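Local coordinates for peroxisomal fatty acid beta-oxidation multifunctional protein MFP2 (Arabidopsis thaliana, PDB 2WTB), which catalyses the enoyl-CoA hydratase and 3-hydroxyacyl-CoA dehydrogenase steps of peroxisomal fatty acid beta-oxidation during seed germination, at residues I24-N29 with G59-F64; L120-H125 with Q152-L157; L135-L140 with E165-S170. One frame throughout, in Å; residues are numbered along the deposited sequence.

How the contacts relate
All three contacts lie in the enoyl-CoA hydratase/isomerase part of the chain. Contact 2 touches both of the others. Its centre is about 14 Å from the centre of contact 3 and about 20 Å from that of contact 1. Leu-154 of contact 2 reaches contact 3, with CD2 3.6 Å from Leu-137 CD1. Elsewhere in contact 2, Ala-121 CB lies 3.9 Å from Phe-64 CE2 of contact 1. Contacts 1 and 3 do not touch. The predicted catalytic pair lies near them. Glu-139 belongs to contact 3, and the Glu-119 side chain lies about 4 Å from that of Leu-137, about 5 Å from that of Met-122 and about 9 Å from that of Phe-64.

Contact 1: I24-N29 with G59-F64; sequences INPPVN and GAKGRF
Two flat groups meet backbone carbonyls here, the carboxamide of Asn-29 and the guanidinium of Arg-63. Ala-60 O takes one N-H of Asn-29 ND2 at 2.9 Å. It lies only 1° out of the amide plane, and the bond falls on a lone pair of the carbonyl. Arg-63 O accepts from the same ND2, also at 2.9 Å, but sits 21° out of that plane. At the other end of the amide, Asn-25 N donates to Asn-29 OD1 at 2.7 Å along an almost straight line. Three bonds thus fix the rotation of this buried group. The Arg-63 guanidinium has Pro-27 O at its edge, near its plane. The bond from Arg-63 NH1 to Pro-27 O is weak, at 3.3 Å. Val-28 CG1 approaches the same group obliquely.

The two segments follow strands 18-24 and 54-59, parallel neighbours in the sheet of this crotonase fold. Asn-29 therefore joins the loops that leave adjacent strands. Its CG is anti to the carbonyl carbon (chi1 -64°), which turns the amide into the bend of residues 59-64. An alanine at Asn-29 would probably leave the carbonyls of Ala-60 and Arg-63 without this shared donor and loosen one loop from the other. Just beyond, Val-28 pairs through the backbone with Gly-66, and Asn-29 O accepts from Ser-65 OG.

The extended chain of Arg-63, CG to NE, carries NH1 to the 24-29 loop, where a cis peptide bond precedes Pro-27. Near the strand ends, Ile-24 CG1 packs on Ala-60 CB at 4.0 Å. Lys-61 NZ comes within 4.2 Å of Pro-26 CB at the exposed margin.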
loop_
_atom_site.group_PDB
_atom_site.type_symbol
_atom_site.label_atom_id
_atom_site.label_comp_id
_atom_site.label_asym_id
_atom_site.label_seq_id
_atom_site.Cartn_x
_atom_site.Cartn_y
_atom_site.Cartn_z
ATOM N N ILE A 24 16.170 -13.234 -18.968
ATOM C CA ILE A 24 15.530 -12.253 -19.833
ATOM C C ILE A 24 14.008 -12.342 -19.780
ATOM O O ILE A 24 13.398 -13.154 -20.475
ATOM C CB ILE A 24 15.994 -12.416 -21.292
ATOM C CG1 ILE A 24 17.520 -12.451 -21.361
ATOM C CG2 ILE A 24 15.443 -11.298 -22.156
ATOM C CD1 ILE A 24 18.056 -12.622 -22.758
ATOM N N ASN A 25 13.399 -11.498 -18.956
ATOM C CA ASN A 25 11.948 -11.446 -18.851
ATOM C C ASN A 25 11.469 -10.116 -18.274
ATOM O O ASN A 25 11.089 -10.040 -17.105
ATOM C CB ASN A 25 11.426 -12.610 -18.007
ATOM C CG ASN A 25 9.913 -12.689 -18.001
ATOM O OD1 ASN A 25 9.260 -12.343 -18.986
ATOM N ND2 ASN A 25 9.345 -13.145 -16.889
ATOM N N PRO A 26 11.483 -9.060 -19.101
ATOM C CA PRO A 26 11.063 -7.714 -18.694
ATOM C C PRO A 26 9.685 -7.746 -18.045
ATOM O O PRO A 26 8.888 -8.628 -18.366
ATOM C CB PRO A 26 11.000 -6.957 -20.020
ATOM C CG PRO A 26 11.960 -7.669 -20.904
ATOM C CD PRO A 26 11.872 -9.113 -20.520
ATOM N N PRO A 27 9.388 -6.780 -17.162
ATOM C CA PRO A 27 10.200 -5.606 -16.815
ATOM C C PRO A 27 11.381 -5.889 -15.887
ATOM O O PRO A 27 12.434 -5.275 -16.052
ATOM C CB PRO A 27 9.201 -4.693 -16.086
ATOM C CG PRO A 27 7.842 -5.290 -16.333
ATOM C CD PRO A 27 8.081 -6.747 -16.494
ATOM N N VAL A 28 11.208 -6.786 -14.921
ATOM C CA VAL A 28 12.232 -6.992 -13.898
ATOM C C VAL A 28 12.821 -8.400 -13.883
ATOM O O VAL A 28 13.382 -8.830 -12.876
ATOM C CB VAL A 28 11.693 -6.680 -12.489
ATOM C CG1 VAL A 28 11.272 -5.221 -12.394
ATOM C CG2 VAL A 28 10.534 -7.611 -12.145
ATOM N N ASN A 29 12.694 -9.111 -14.997
ATOM C CA ASN A 29 13.242 -10.459 -15.107
ATOM C C ASN A 29 12.718 -11.407 -14.031
ATOM O O ASN A 29 13.491 -12.134 -13.406
ATOM C CB ASN A 29 14.770 -10.422 -15.074
ATOM C CG ASN A 29 15.362 -9.675 -16.253
ATOM O OD1 ASN A 29 14.975 -9.895 -17.399
ATOM N ND2 ASN A 29 16.308 -8.788 -15.975
ATOM N N GLY A 59 21.185 -11.083 -14.844
ATOM C CA GLY A 59 19.957 -10.649 -15.482
ATOM C C GLY A 59 20.204 -9.665 -16.609
ATOM O O GLY A 59 21.301 -9.123 -16.744
ATOM N N ALA A 60 19.179 -9.433 -17.423
ATOM C CA ALA A 60 19.285 -8.498 -18.535
ATOM C C ALA A 60 18.961 -7.074 -18.099
ATOM O O ALA A 60 18.193 -6.858 -17.162
ATOM C CB ALA A 60 18.371 -8.922 -19.673
ATOM N N LYS A 61 19.559 -6.104 -18.781
ATOM C CA LYS A 61 19.261 -4.698 -18.537
ATOM C C LYS A 61 19.495 -4.290 -17.082
ATOM O O LYS A 61 18.637 -3.663 -16.461
ATOM C CB LYS A 61 17.819 -4.388 -18.944
ATOM C CG LYS A 61 17.539 -4.576 -20.426
ATOM C CD LYS A 61 16.047 -4.719 -20.694
ATOM C CE LYS A 61 15.256 -3.564 -20.098
ATOM N NZ LYS A 61 13.783 -3.761 -20.228
ATOM N N GLY A 62 20.658 -4.652 -16.548
ATOM C CA GLY A 62 21.073 -4.220 -15.224
ATOM C C GLY A 62 20.137 -4.582 -14.084
ATOM O O GLY A 62 19.948 -3.795 -13.156
ATOM N N ARG A 63 19.552 -5.775 -14.152
ATOM C CA ARG A 63 18.648 -6.257 -13.110
ATOM C C ARG A 63 18.687 -7.774 -13.042
ATOM O O ARG A 63 18.436 -8.450 -14.041
ATOM C CB ARG A 63 17.214 -5.796 -13.376
ATOM C CG ARG A 63 16.977 -4.320 -13.136
ATOM C CD ARG A 63 15.581 -3.921 -13.561
ATOM N NE ARG A 63 15.329 -2.505 -13.313
ATOM C CZ ARG A 63 14.322 -1.823 -13.849
ATOM N NH1 ARG A 63 13.473 -2.427 -14.668
ATOM N NH2 ARG A 63 14.168 -0.536 -13.567
ATOM N N PHE A 64 18.998 -8.308 -11.865
ATOM C CA PHE A 64 19.095 -9.753 -11.694
ATOM C C PHE A 64 17.735 -10.437 -11.843
ATOM O O PHE A 64 17.506 -11.162 -12.813
ATOM C CB PHE A 64 19.736 -10.108 -10.350
ATOM C CG PHE A 64 20.140 -11.548 -10.241
ATOM C CD1 PHE A 64 21.265 -12.015 -10.899
ATOM C CD2 PHE A 64 19.387 -12.439 -9.495
ATOM C CE1 PHE A 64 21.637 -13.342 -10.807
ATOM C CE2 PHE A 64 19.754 -13.768 -9.400
ATOM C CZ PHE A 64 20.881 -14.221 -10.055
#

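Contact 2: L120-H125 with Q152-L157; sequences LAMACH and QRLPRL
Met-122 carries this contact, and Arg-153 and Leu-154 receive most of it. The methionine leaves helix 116-123 toward helix 150-158. Its CG is anti to the carbonyl carbon (chi1 -76°), and the chain beyond is extended. The side chain can therefore run along several residues of the facing helix. Its root meets the root of Arg-153, with Met-122 CB 3.9 Å from Arg-153 CB. Midway, Met-122 CG touches Leu-157 CD1 at 3.6 Å, and the two side chains run antiparallel alongside each other. At the tip, Met-122 CE lies against the side chain of Leu-154, 4.0 Å from Leu-154 CB. Here the side chains cross obliquely. Met-122 SD passes near the backbone of Leu-154, 3.9 Å from its N.

Arg-153 takes a different path. Its chain is extended from CG to NE and passes the end of helix 116-123. Arg-153 CD comes to 3.5 Å from Met-122 O, and Ala-123 CA lies over one face of the guanidinium. The charge is paired beyond the two segments: Arg-153 NH2 forms a salt bridge with Glu-99 and a hydrogen bond with Thr-95, both on helix 88-99. Met-122 O has its own donors in Arg-127 and Ser-214. The interface itself is held by packing, and the buried polar groups just named are satisfied from around it.

Leu-154 sits one residue before Pro-155, where helix 150-158 is kinked. It also rests on Ala-163 of helix 160-169.

This is helix-on-helix packing in the crotonase core. It backs helix 116-123, which carries Glu-119, a predicted catalytic residue of the hydratase/isomerase site.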
loop_
_atom_site.group_PDB
_atom_site.type_symbol
_atom_site.label_atom_id
_atom_site.label_comp_id
_atom_site.label_asym_id
_atom_site.label_seq_id
_atom_site.Cartn_x
_atom_site.Cartn_y
_atom_site.Cartn_z
ATOM N N LEU A 120 17.208 -17.776 -5.852
ATOM C CA LEU A 120 18.047 -18.356 -6.896
ATOM C C LEU A 120 19.516 -17.988 -6.691
ATOM O O LEU A 120 20.414 -18.810 -6.898
ATOM C CB LEU A 120 17.574 -17.892 -8.275
ATOM C CG LEU A 120 18.398 -18.343 -9.482
ATOM C CD1 LEU A 120 18.548 -19.861 -9.509
ATOM C CD2 LEU A 120 17.761 -17.841 -10.767
ATOM N N ALA A 121 19.757 -16.747 -6.282
ATOM C CA ALA A 121 21.116 -16.276 -6.039
ATOM C C ALA A 121 21.739 -16.954 -4.810
ATOM O O ALA A 121 22.924 -17.293 -4.814
ATOM C CB ALA A 121 21.140 -14.748 -5.902
ATOM N N MET A 122 20.939 -17.157 -3.767
ATOM C CA MET A 122 21.414 -17.845 -2.566
ATOM C C MET A 122 21.772 -19.301 -2.859
ATOM O O MET A 122 22.587 -19.900 -2.159
ATOM C CB MET A 122 20.372 -17.777 -1.449
ATOM C CG MET A 122 20.286 -16.430 -0.753
ATOM S SD MET A 122 18.843 -16.314 0.323
ATOM C CE MET A 122 19.008 -14.638 0.924
ATOM N N ALA A 123 21.157 -19.860 -3.896
ATOM C CA ALA A 123 21.440 -21.228 -4.318
ATOM C C ALA A 123 22.825 -21.324 -4.936
ATOM O O ALA A 123 23.476 -22.365 -4.856
ATOM C CB ALA A 123 20.398 -21.701 -5.309
ATOM N N CYS A 124 23.264 -20.238 -5.565
ATOM C CA CYS A 124 24.599 -20.179 -6.148
ATOM C C CYS A 124 25.651 -20.244 -5.053
ATOM O O CYS A 124 25.348 -20.041 -3.880
ATOM C CB CYS A 124 24.777 -18.904 -6.974
ATOM S SG CYS A 124 23.753 -18.860 -8.455
ATOM N N HIS A 125 26.891 -20.509 -5.446
ATOM C CA HIS A 125 27.958 -20.762 -4.485
ATOM C C HIS A 125 28.698 -19.507 -4.023
ATOM O O HIS A 125 29.468 -19.545 -3.057
ATOM C CB HIS A 125 28.916 -21.806 -5.054
ATOM C CG HIS A 125 28.240 -23.094 -5.402
ATOM N ND1 HIS A 125 27.993 -23.479 -6.702
ATOM C CD2 HIS A 125 27.728 -24.070 -4.616
ATOM C CE1 HIS A 125 27.374 -24.647 -6.703
ATOM N NE2 HIS A 125 27.202 -25.027 -5.450
ATOM N N GLN A 152 15.312 -21.387 4.178
ATOM C CA GLN A 152 16.459 -22.181 4.614
ATOM C C GLN A 152 17.785 -21.436 4.465
ATOM O O GLN A 152 18.559 -21.329 5.417
ATOM C CB GLN A 152 16.526 -23.497 3.833
ATOM C CG GLN A 152 15.296 -24.367 3.984
ATOM C CD GLN A 152 14.980 -24.663 5.433
ATOM O OE1 GLN A 152 15.877 -24.936 6.235
ATOM N NE2 GLN A 152 13.701 -24.606 5.781
ATOM N N ARG A 153 18.039 -20.920 3.267
ATOM C CA ARG A 153 19.339 -20.340 2.952
ATOM C C ARG A 153 19.577 -18.964 3.572
ATOM O O ARG A 153 20.707 -18.627 3.923
ATOM C CB ARG A 153 19.558 -20.312 1.439
ATOM C CG ARG A 153 19.579 -21.698 0.821
ATOM C CD ARG A 153 19.981 -21.683 -0.644
ATOM N NE ARG A 153 20.149 -23.044 -1.148
ATOM C CZ ARG A 153 19.163 -23.790 -1.638
ATOM N NH1 ARG A 153 17.927 -23.308 -1.704
ATOM N NH2 ARG A 153 19.414 -25.021 -2.065
ATOM N N LEU A 154 18.518 -18.173 3.719
ATOM C CA LEU A 154 18.659 -16.833 4.288
ATOM C C LEU A 154 19.208 -16.854 5.718
ATOM O O LEU A 154 20.214 -16.204 6.004
ATOM C CB LEU A 154 17.342 -16.052 4.215
ATOM C CG LEU A 154 17.384 -14.609 4.732
ATOM C CD1 LEU A 154 18.530 -13.835 4.103
ATOM C CD2 LEU A 154 16.063 -13.903 4.482
ATOM N N PRO A 155 18.552 -17.598 6.624
ATOM C CA PRO A 155 19.072 -17.675 7.994
ATOM C C PRO A 155 20.492 -18.236 8.045
ATOM O O PRO A 155 21.269 -17.849 8.915
ATOM C CB PRO A 155 18.097 -18.634 8.687
ATOM C CG PRO A 155 16.842 -18.535 7.888
ATOM C CD PRO A 155 17.289 -18.343 6.474
ATOM N N ARG A 156 20.824 -19.130 7.120
ATOM C CA ARG A 156 22.155 -19.730 7.086
ATOM C C ARG A 156 23.229 -18.790 6.529
ATOM O O ARG A 156 24.421 -18.985 6.774
ATOM C CB ARG A 156 22.132 -21.043 6.299
ATOM C CG ARG A 156 21.341 -22.138 6.988
ATOM C CD ARG A 156 21.206 -23.374 6.121
ATOM N NE ARG A 156 20.241 -24.311 6.690
ATOM C CZ ARG A 156 20.555 -25.281 7.541
ATOM N NH1 ARG A 156 21.812 -25.446 7.922
ATOM N NH2 ARG A 156 19.611 -26.085 8.009
ATOM N N LEU A 157 22.808 -17.771 5.786
ATOM C CA LEU A 157 23.753 -16.831 5.183
ATOM C C LEU A 157 23.903 -15.537 5.981
ATOM O O LEU A 157 24.988 -14.957 6.032
ATOM C CB LEU A 157 23.358 -16.512 3.737
ATOM C CG LEU A 157 23.697 -17.586 2.702
ATOM C CD1 LEU A 157 23.140 -17.220 1.337
ATOM C CD2 LEU A 157 25.200 -17.804 2.628
#

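Contact 3: L135-L140 with E165-S170; sequences LGLPEL and EMILTS
Leu-137 and Leu-140, on the segment that carries Glu-139, the predicted proton acceptor of the hydratase/isomerase site, both pack on helix 160-169. Their segment leaves strand 134-136 and runs on into a 3-10 segment that includes Leu-140.

Leu-140 points its CB toward the helix end and buries the most surface. Its CD1 meets Ile-167 CG2 at 3.6 Å, the two side chains lying at a slant to each other. Leu-140 CG is 3.6 Å from Ile-167 O, and Leu-140 CD2 is 3.8 Å from Leu-168 CD2. One branch thus meets Ile-167 and the other reaches on to Leu-168. Cys-251 of helix 247-260 borders both Leu-140 and Ile-167.

Leu-137 and Ile-167 stand next to each other with their ends in the same direction, Leu-137 CD1 4.0 Å from Ile-167 CG1. At the strand end Met-166 bends at chi3 (63°). The bend brings its CE to 3.6 Å from Leu-135 O and 3.8 Å from Gly-136 CA.

Ser-170, just past the helix end, has a positive phi of 70°. There the chain passes close to Pro-138, with Ser-170 CB 4.0 Å from Pro-138 CA. Ser-170 OG comes to 3.5 Å from Leu-140 CB. Contacts between the segments are by packing alone.

Glu-139 itself does not touch residues 165-170. Its side chain meets Glu-119 of helix 116-123, and Leu-137 borders Glu-119 as well. Helix 160-169 packs against the loop that carries Glu-139, consistent with the crotonase-type active site, in which two such glutamates face each other.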
loop_
_atom_site.group_PDB
_atom_site.type_symbol
_atom_site.label_atom_id
_atom_site.label_comp_id
_atom_site.label_asym_id
_atom_site.label_seq_id
_atom_site.Cartn_x
_atom_site.Cartn_y
_atom_site.Cartn_z
ATOM N N LEU A 135 18.183 -6.439 -2.001
ATOM C CA LEU A 135 18.091 -7.866 -1.742
ATOM C C LEU A 135 17.105 -8.099 -0.610
ATOM O O LEU A 135 17.224 -7.491 0.452
ATOM C CB LEU A 135 19.460 -8.406 -1.344
ATOM C CG LEU A 135 20.650 -7.765 -2.061
ATOM C CD1 LEU A 135 21.946 -8.025 -1.306
ATOM C CD2 LEU A 135 20.747 -8.249 -3.504
ATOM N N GLY A 136 16.129 -8.970 -0.834
ATOM C CA GLY A 136 15.135 -9.246 0.185
ATOM C C GLY A 136 14.104 -10.287 -0.198
ATOM O O GLY A 136 14.094 -10.790 -1.324
ATOM N N LEU A 137 13.234 -10.609 0.755
ATOM C CA LEU A 137 12.152 -11.558 0.533
ATOM C C LEU A 137 10.822 -10.929 0.932
ATOM O O LEU A 137 10.403 -11.027 2.083
ATOM C CB LEU A 137 12.397 -12.846 1.322
ATOM C CG LEU A 137 13.602 -13.689 0.897
ATOM C CD1 LEU A 137 13.808 -14.854 1.854
ATOM C CD2 LEU A 137 13.432 -14.190 -0.531
ATOM N N PRO A 138 10.156 -10.272 -0.030
ATOM C CA PRO A 138 8.910 -9.521 0.171
ATOM C C PRO A 138 7.664 -10.406 0.186
ATOM O O PRO A 138 6.568 -9.899 0.423
ATOM C CB PRO A 138 8.857 -8.595 -1.055
ATOM C CG PRO A 138 10.180 -8.779 -1.777
ATOM C CD PRO A 138 10.652 -10.140 -1.407
ATOM N N GLU A 139 7.834 -11.703 -0.060
ATOM C CA GLU A 139 6.708 -12.629 -0.191
ATOM C C GLU A 139 5.590 -12.425 0.832
ATOM O O GLU A 139 4.409 -12.474 0.487
ATOM C CB GLU A 139 7.190 -14.083 -0.144
ATOM C CG GLU A 139 7.742 -14.610 -1.460
ATOM C CD GLU A 139 9.227 -14.347 -1.626
ATOM O OE1 GLU A 139 9.774 -13.505 -0.883
ATOM O OE2 GLU A 139 9.848 -14.988 -2.500
ATOM N N LEU A 140 5.957 -12.201 2.088
ATOM C CA LEU A 140 4.960 -12.108 3.153
ATOM C C LEU A 140 3.941 -10.986 2.952
ATOM O O LEU A 140 2.819 -11.069 3.451
ATOM C CB LEU A 140 5.625 -11.986 4.527
ATOM C CG LEU A 140 5.845 -13.297 5.285
ATOM C CD1 LEU A 140 6.832 -14.197 4.556
ATOM C CD2 LEU A 140 6.316 -13.018 6.701
ATOM N N GLU A 165 14.003 -10.853 10.626
ATOM C CA GLU A 165 13.620 -9.464 10.423
ATOM C C GLU A 165 13.226 -9.239 8.970
ATOM O O GLU A 165 12.144 -8.732 8.686
ATOM C CB GLU A 165 14.759 -8.520 10.805
ATOM C CG GLU A 165 14.440 -7.053 10.562
ATOM C CD GLU A 165 15.677 -6.178 10.560
ATOM O OE1 GLU A 165 16.740 -6.650 11.018
ATOM O OE2 GLU A 165 15.589 -5.020 10.099
ATOM N N MET A 166 14.106 -9.634 8.056
ATOM C CA MET A 166 13.878 -9.439 6.629
ATOM C C MET A 166 12.598 -10.119 6.149
ATOM O O MET A 166 11.779 -9.503 5.464
ATOM C CB MET A 166 15.071 -9.948 5.818
ATOM C CG MET A 166 16.355 -9.171 6.041
ATOM S SD MET A 166 17.735 -9.844 5.095
ATOM C CE MET A 166 17.147 -9.604 3.421
ATOM N N ILE A 167 12.428 -11.387 6.511
ATOM C CA ILE A 167 11.276 -12.155 6.054
ATOM C C ILE A 167 9.964 -11.653 6.656
ATOM O O ILE A 167 8.946 -11.576 5.971
ATOM C CB ILE A 167 11.438 -13.650 6.363
ATOM C CG1 ILE A 167 12.624 -14.222 5.590
ATOM C CG2 ILE A 167 10.166 -14.407 6.016
ATOM C CD1 ILE A 167 12.723 -15.729 5.664
ATOM N N LEU A 168 9.991 -11.307 7.936
ATOM C CA LEU A 168 8.785 -10.840 8.610
ATOM C C LEU A 168 8.429 -9.413 8.208
ATOM O O LEU A 168 7.275 -9.118 7.900
ATOM C CB LEU A 168 8.931 -10.947 10.132
ATOM C CG LEU A 168 8.947 -12.367 10.697
ATOM C CD1 LEU A 168 8.984 -12.339 12.219
ATOM C CD2 LEU A 168 7.745 -13.152 10.199
ATOM N N THR A 169 9.422 -8.532 8.215
ATOM C CA THR A 169 9.203 -7.136 7.858
ATOM C C THR A 169 9.030 -6.977 6.350
ATOM O O THR A 169 8.453 -5.995 5.882
ATOM C CB THR A 169 10.365 -6.248 8.333
ATOM O OG1 THR A 169 10.671 -6.554 9.698
ATOM C CG2 THR A 169 9.993 -4.780 8.223
ATOM N N SER A 170 9.531 -7.952 5.597
ATOM C CA SER A 170 9.437 -7.937 4.138
ATOM C C SER A 170 10.312 -6.857 3.503
ATOM O O SER A 170 10.344 -6.718 2.281
ATOM C CB SER A 170 7.982 -7.771 3.685
ATOM O OG SER A 170 7.263 -8.981 3.830
#